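Local coordinates for kynurenine formamidase (Bacillus anthracis, PDB 4CO9) that catalyses the zinc-dependent hydrolysis of N-formyl-L-kynurenine to L-kynurenine and formate, the second step of tryptophan degradation by the kynurenine pathway, at the interface of chains A and B. Coordinates in Å, arbitrary orientation; residue numbers count along the deposited sequence, not the author numbering. Chains: chain A/B, Kynurenine formamidase.

Contact 1: the interface of chains A and B. Residues chain A 8-10, 205, 207; chain B 75-76, 192-193.
This patch belongs to the two-fold symmetric interface of the homodimer. Its polar part has two centres. In the first, the side-chain amide of B:Gln76 pairs with both backbone polar atoms of A:Trp8. B:Gln76 OE1 accepts from A:Trp8 N at 3.0 Å, on a lone pair. B:Gln76 NE2 donates to A:Trp8 O, also at 3.0 Å and on a lone pair. The two bonds fix the rotation of the amide. B:Gln76 is bent at chi2 (-51°), and the planes of its amide and the A:Trp8 indole lie 17° apart.

In the second centre, NH1 of A:Arg205 donates to B:Pro193 O at 2.8 Å. The oxygen lies in the guanidinium plane, but NH1 stands above the carbonyl plane. Within chain A, A:Asp10 holds the guanidinium side-on. A:Arg205 NE donates a hydrogen bond to A:Asp10 OD1, and A:Arg205 NH2 forms a salt bridge to A:Asp10 OD2 at 2.9 Å. Both oxygens lie near the guanidinium plane but are met from above the carboxylate plane.

The apolar part centres on B:Ile75, with CG1 in the crowded position between backbone N and carbonyl carbon (chi1 59°). B:Ile75 CG2 meets A:Arg205 CZ at 3.8 Å, the side chains crossing at about a right angle. B:Ile75 CD1 lies 4.0 Å from A:Trp8 CB and points at A:Val207 CG1. A:Val207 CG2 meets B:Leu192 CD1 tip to tip at 3.7 Å. The patch joins the A:Trp8 segment and A:Arg205 to the partner subunit and helps hold the dimer together.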
# COMPACT_ATOMS: atom_id res chain seq x y z
N TRP A 8 -5.91 -9.22 -11.38
CA TRP A 8 -4.96 -8.17 -11.13
C TRP A 8 -3.56 -8.69 -11.39
O TRP A 8 -3.25 -9.83 -11.06
CB TRP A 8 -5.10 -7.67 -9.69
CG TRP A 8 -6.38 -7.00 -9.49
CD1 TRP A 8 -7.53 -7.55 -9.00
CD2 TRP A 8 -6.70 -5.67 -9.87
NE1 TRP A 8 -8.55 -6.63 -9.04
CE2 TRP A 8 -8.07 -5.47 -9.57
CE3 TRP A 8 -5.96 -4.62 -10.44
CZ2 TRP A 8 -8.70 -4.26 -9.79
CZ3 TRP A 8 -6.60 -3.42 -10.66
CH2 TRP A 8 -7.95 -3.25 -10.34
N ILE A 9 -2.73 -7.86 -12.00
CA ILE A 9 -1.34 -8.17 -12.31
C ILE A 9 -0.42 -7.28 -11.48
O ILE A 9 -0.56 -6.07 -11.49
CB ILE A 9 -1.04 -7.92 -13.79
CG1 ILE A 9 -1.96 -8.78 -14.67
CG2 ILE A 9 0.42 -8.22 -14.14
CD1 ILE A 9 -2.04 -8.27 -16.10
N ASP A 10 0.54 -7.90 -10.80
CA ASP A 10 1.53 -7.17 -10.00
C ASP A 10 2.51 -6.43 -10.90
O ASP A 10 3.13 -7.04 -11.78
CB ASP A 10 2.28 -8.18 -9.11
CG ASP A 10 3.10 -7.54 -8.01
OD1 ASP A 10 3.08 -6.29 -7.86
OD2 ASP A 10 3.76 -8.30 -7.26
N ARG A 205 1.83 -0.72 -3.44
CA ARG A 205 1.67 -1.93 -4.22
C ARG A 205 0.90 -1.54 -5.46
O ARG A 205 -0.32 -1.31 -5.39
CB ARG A 205 0.93 -3.02 -3.45
CG ARG A 205 0.94 -4.38 -4.16
CD ARG A 205 2.34 -4.96 -4.17
NE ARG A 205 2.43 -6.28 -4.77
CZ ARG A 205 2.15 -7.43 -4.15
NH1 ARG A 205 1.69 -7.45 -2.90
NH2 ARG A 205 2.30 -8.56 -4.80
N VAL A 207 -0.70 -2.43 -8.88
CA VAL A 207 -1.25 -3.53 -9.66
C VAL A 207 -2.15 -2.99 -10.76
O VAL A 207 -2.69 -1.89 -10.65
CB VAL A 207 -2.06 -4.52 -8.79
CG1 VAL A 207 -1.21 -5.09 -7.67
CG2 VAL A 207 -3.30 -3.84 -8.20
N ILE B 75 -2.78 -11.71 -4.30
CA ILE B 75 -3.29 -10.34 -4.34
C ILE B 75 -4.78 -10.22 -4.65
O ILE B 75 -5.42 -9.25 -4.24
CB ILE B 75 -2.49 -9.43 -5.31
CG1 ILE B 75 -2.50 -9.96 -6.74
CG2 ILE B 75 -1.08 -9.24 -4.80
CD1 ILE B 75 -1.88 -9.02 -7.74
N GLN B 76 -5.35 -11.21 -5.32
CA GLN B 76 -6.78 -11.17 -5.68
C GLN B 76 -7.67 -11.12 -4.43
O GLN B 76 -8.78 -10.59 -4.47
CB GLN B 76 -7.19 -12.39 -6.54
CG GLN B 76 -6.27 -12.78 -7.71
CD GLN B 76 -5.90 -11.64 -8.65
OE1 GLN B 76 -6.72 -10.79 -9.00
NE2 GLN B 76 -4.64 -11.62 -9.07
N LEU B 192 -4.20 -3.69 -0.32
CA LEU B 192 -3.09 -4.49 -0.86
C LEU B 192 -1.83 -4.43 -0.02
O LEU B 192 -1.38 -3.34 0.34
CB LEU B 192 -2.74 -4.00 -2.26
CG LEU B 192 -3.70 -4.42 -3.36
CD1 LEU B 192 -3.61 -3.45 -4.52
CD2 LEU B 192 -3.42 -5.84 -3.81
N PRO B 193 -1.24 -5.59 0.27
CA PRO B 193 0.07 -5.55 0.94
C PRO B 193 1.18 -5.06 0.01
O PRO B 193 1.09 -5.26 -1.21
CB PRO B 193 0.33 -6.99 1.33
CG PRO B 193 -0.62 -7.82 0.54
CD PRO B 193 -1.71 -6.95 0.02

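Contact 2: the interface of chains A and B. Residues chain A 10, 12-16, 28, 205; chain B 71, 194-197.
A short parallel beta bridge between A:Leu15 and B:Leu196 forms the core of this part of the dimer interface in a KynB-family enzyme. Its bonds run between backbones. A:Leu15 N donates to B:Ala195 O at 2.8 Å and almost straight (174° at H), but from above the carbonyl plane (31° out of it). B:Ser197 N returns a bond to A:Leu15 O at 3.0 Å and lies in the carbonyl plane of A:Leu15. Both backbone polar atoms of A:Leu15 are thus engaged by chain B.

A side-chain bond continues the row. A:Asn16 ND2 donates to the hydroxyl OG of B:Ser197 at 3.0 Å, and OG lies in the amide plane. The CG of A:Asn16 takes the crowded position between backbone N and carbonyl carbon (chi1 55°), which brings its amide to the hydroxyl.

Apolar groups flank the bridge. B:Leu196 presents its CD2 branch to the ring edge of A:Phe28, 3.7 Å from CZ and in the ring plane. The same methyl touches A:Leu15 CB, and the two leucines cross obliquely. On the other flank, B:Leu71 splits its branches: CD2 meets A:Pro14 CB at 4.0 Å, while CD1 approaches A:Arg205 NH2. The methyl of B:Ala195 lies over one face of the A:Arg205 guanidinium, offset toward the rim, and also packs on A:Gln13 O.

Behind these contacts, the backbone N of A:Ser12 donates to A:Asp10 OD1 at 3.0 Å, from above the carboxylate plane. OD1 also accepts from A:Arg205 NE, so this oxygen accepts from more than one donor. The A:Ser12 bond probably steadies the carboxylate that in turn orients the guanidinium. A:Asn16 N sits over one face of the A:Phe28 ring, toward its rim.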
# COMPACT_ATOMS: atom_id res chain seq x y z
N ASP A 10 0.54 -7.90 -10.80
CA ASP A 10 1.53 -7.17 -10.00
C ASP A 10 2.51 -6.43 -10.90
O ASP A 10 3.13 -7.04 -11.78
CB ASP A 10 2.28 -8.18 -9.11
CG ASP A 10 3.10 -7.54 -8.01
OD1 ASP A 10 3.08 -6.29 -7.86
OD2 ASP A 10 3.76 -8.30 -7.26
N SER A 12 4.77 -4.23 -9.25
CA SER A 12 5.63 -3.70 -8.20
C SER A 12 6.95 -4.46 -8.11
O SER A 12 7.01 -5.65 -8.42
CB SER A 12 4.93 -3.78 -6.85
OG SER A 12 3.66 -3.16 -6.87
N GLN A 13 8.00 -3.76 -7.70
CA GLN A 13 9.30 -4.39 -7.44
C GLN A 13 9.30 -5.11 -6.09
O GLN A 13 8.87 -4.55 -5.10
CB GLN A 13 10.40 -3.33 -7.46
CG GLN A 13 10.64 -2.69 -8.81
CD GLN A 13 11.80 -1.72 -8.83
OE1 GLN A 13 12.26 -1.26 -7.79
NE2 GLN A 13 12.29 -1.41 -10.03
N PRO A 14 9.81 -6.35 -6.05
CA PRO A 14 9.88 -7.03 -4.77
C PRO A 14 10.78 -6.28 -3.79
O PRO A 14 11.87 -5.84 -4.17
CB PRO A 14 10.49 -8.40 -5.11
CG PRO A 14 10.15 -8.62 -6.53
CD PRO A 14 10.19 -7.24 -7.17
N LEU A 15 10.29 -6.11 -2.57
CA LEU A 15 10.99 -5.42 -1.52
C LEU A 15 11.68 -6.45 -0.63
O LEU A 15 11.03 -7.25 0.03
CB LEU A 15 10.04 -4.57 -0.70
CG LEU A 15 9.44 -3.33 -1.38
CD1 LEU A 15 8.36 -2.74 -0.47
CD2 LEU A 15 10.51 -2.28 -1.67
N ASN A 16 13.00 -6.40 -0.63
CA ASN A 16 13.82 -7.27 0.21
C ASN A 16 15.20 -6.62 0.36
O ASN A 16 15.50 -5.59 -0.26
CB ASN A 16 13.92 -8.66 -0.39
CG ASN A 16 14.41 -8.65 -1.82
OD1 ASN A 16 15.50 -8.13 -2.12
ND2 ASN A 16 13.61 -9.17 -2.72
N PHE A 28 17.48 -0.89 2.46
CA PHE A 28 16.26 -1.58 2.83
C PHE A 28 16.59 -2.68 3.84
O PHE A 28 17.53 -3.41 3.65
CB PHE A 28 15.57 -2.22 1.64
CG PHE A 28 14.32 -2.97 2.01
CD1 PHE A 28 14.35 -4.30 2.47
CD2 PHE A 28 13.09 -2.33 1.94
CE1 PHE A 28 13.18 -4.95 2.84
CE2 PHE A 28 11.93 -2.98 2.31
CZ PHE A 28 11.97 -4.29 2.74
N ARG A 205 1.83 -0.72 -3.44
CA ARG A 205 1.67 -1.93 -4.22
C ARG A 205 0.90 -1.54 -5.46
O ARG A 205 -0.32 -1.31 -5.39
CB ARG A 205 0.93 -3.02 -3.45
CG ARG A 205 0.94 -4.38 -4.16
CD ARG A 205 2.34 -4.96 -4.17
NE ARG A 205 2.43 -6.28 -4.77
CZ ARG A 205 2.15 -7.43 -4.15
NH1 ARG A 205 1.69 -7.45 -2.90
NH2 ARG A 205 2.30 -8.56 -4.80
N LEU B 71 4.75 -11.55 0.28
CA LEU B 71 4.77 -11.58 -1.18
C LEU B 71 4.14 -12.86 -1.74
O LEU B 71 3.70 -12.89 -2.90
CB LEU B 71 6.19 -11.40 -1.72
CG LEU B 71 6.39 -11.24 -3.23
CD1 LEU B 71 5.53 -10.13 -3.80
CD2 LEU B 71 7.85 -11.00 -3.57
N LEU B 194 2.18 -4.40 0.58
CA LEU B 194 3.40 -4.09 -0.14
C LEU B 194 4.08 -5.41 -0.55
O LEU B 194 3.83 -6.47 0.05
CB LEU B 194 4.34 -3.26 0.73
CG LEU B 194 3.82 -1.89 1.17
CD1 LEU B 194 4.85 -1.21 2.06
CD2 LEU B 194 3.51 -1.01 -0.04
N ALA B 195 4.93 -5.34 -1.57
CA ALA B 195 5.52 -6.53 -2.14
C ALA B 195 6.71 -7.02 -1.29
O ALA B 195 7.81 -7.18 -1.80
CB ALA B 195 5.94 -6.27 -3.57
N LEU B 196 6.47 -7.31 -0.02
CA LEU B 196 7.54 -7.64 0.92
C LEU B 196 7.89 -9.12 0.88
O LEU B 196 7.11 -9.95 1.33
CB LEU B 196 7.12 -7.25 2.34
CG LEU B 196 6.99 -5.75 2.55
CD1 LEU B 196 6.09 -5.44 3.74
CD2 LEU B 196 8.38 -5.16 2.75
N SER B 197 9.06 -9.44 0.33
CA SER B 197 9.47 -10.83 0.13
C SER B 197 9.45 -11.67 1.39
O SER B 197 9.03 -12.83 1.35
CB SER B 197 10.88 -10.90 -0.47
OG SER B 197 10.96 -10.25 -1.72

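Contact 1 and contact 2 are neighbouring patches of one interface, with centres about 10 Å apart. They share A:Asp10 and A:Arg205, so one ion pair of chain A serves both. On chain B, residues 192-193 of contact 1 run directly into 194-197 of contact 2, and the 3-10 helices 75-78 and 70-72 supply one part each. The two-fold axis repeats both patches with the chains exchanged. Their centres lie about 24 Å and 20 Å from the active-site A:His62. The two contacts therefore appear to serve dimer assembly rather than take a direct part in catalysis.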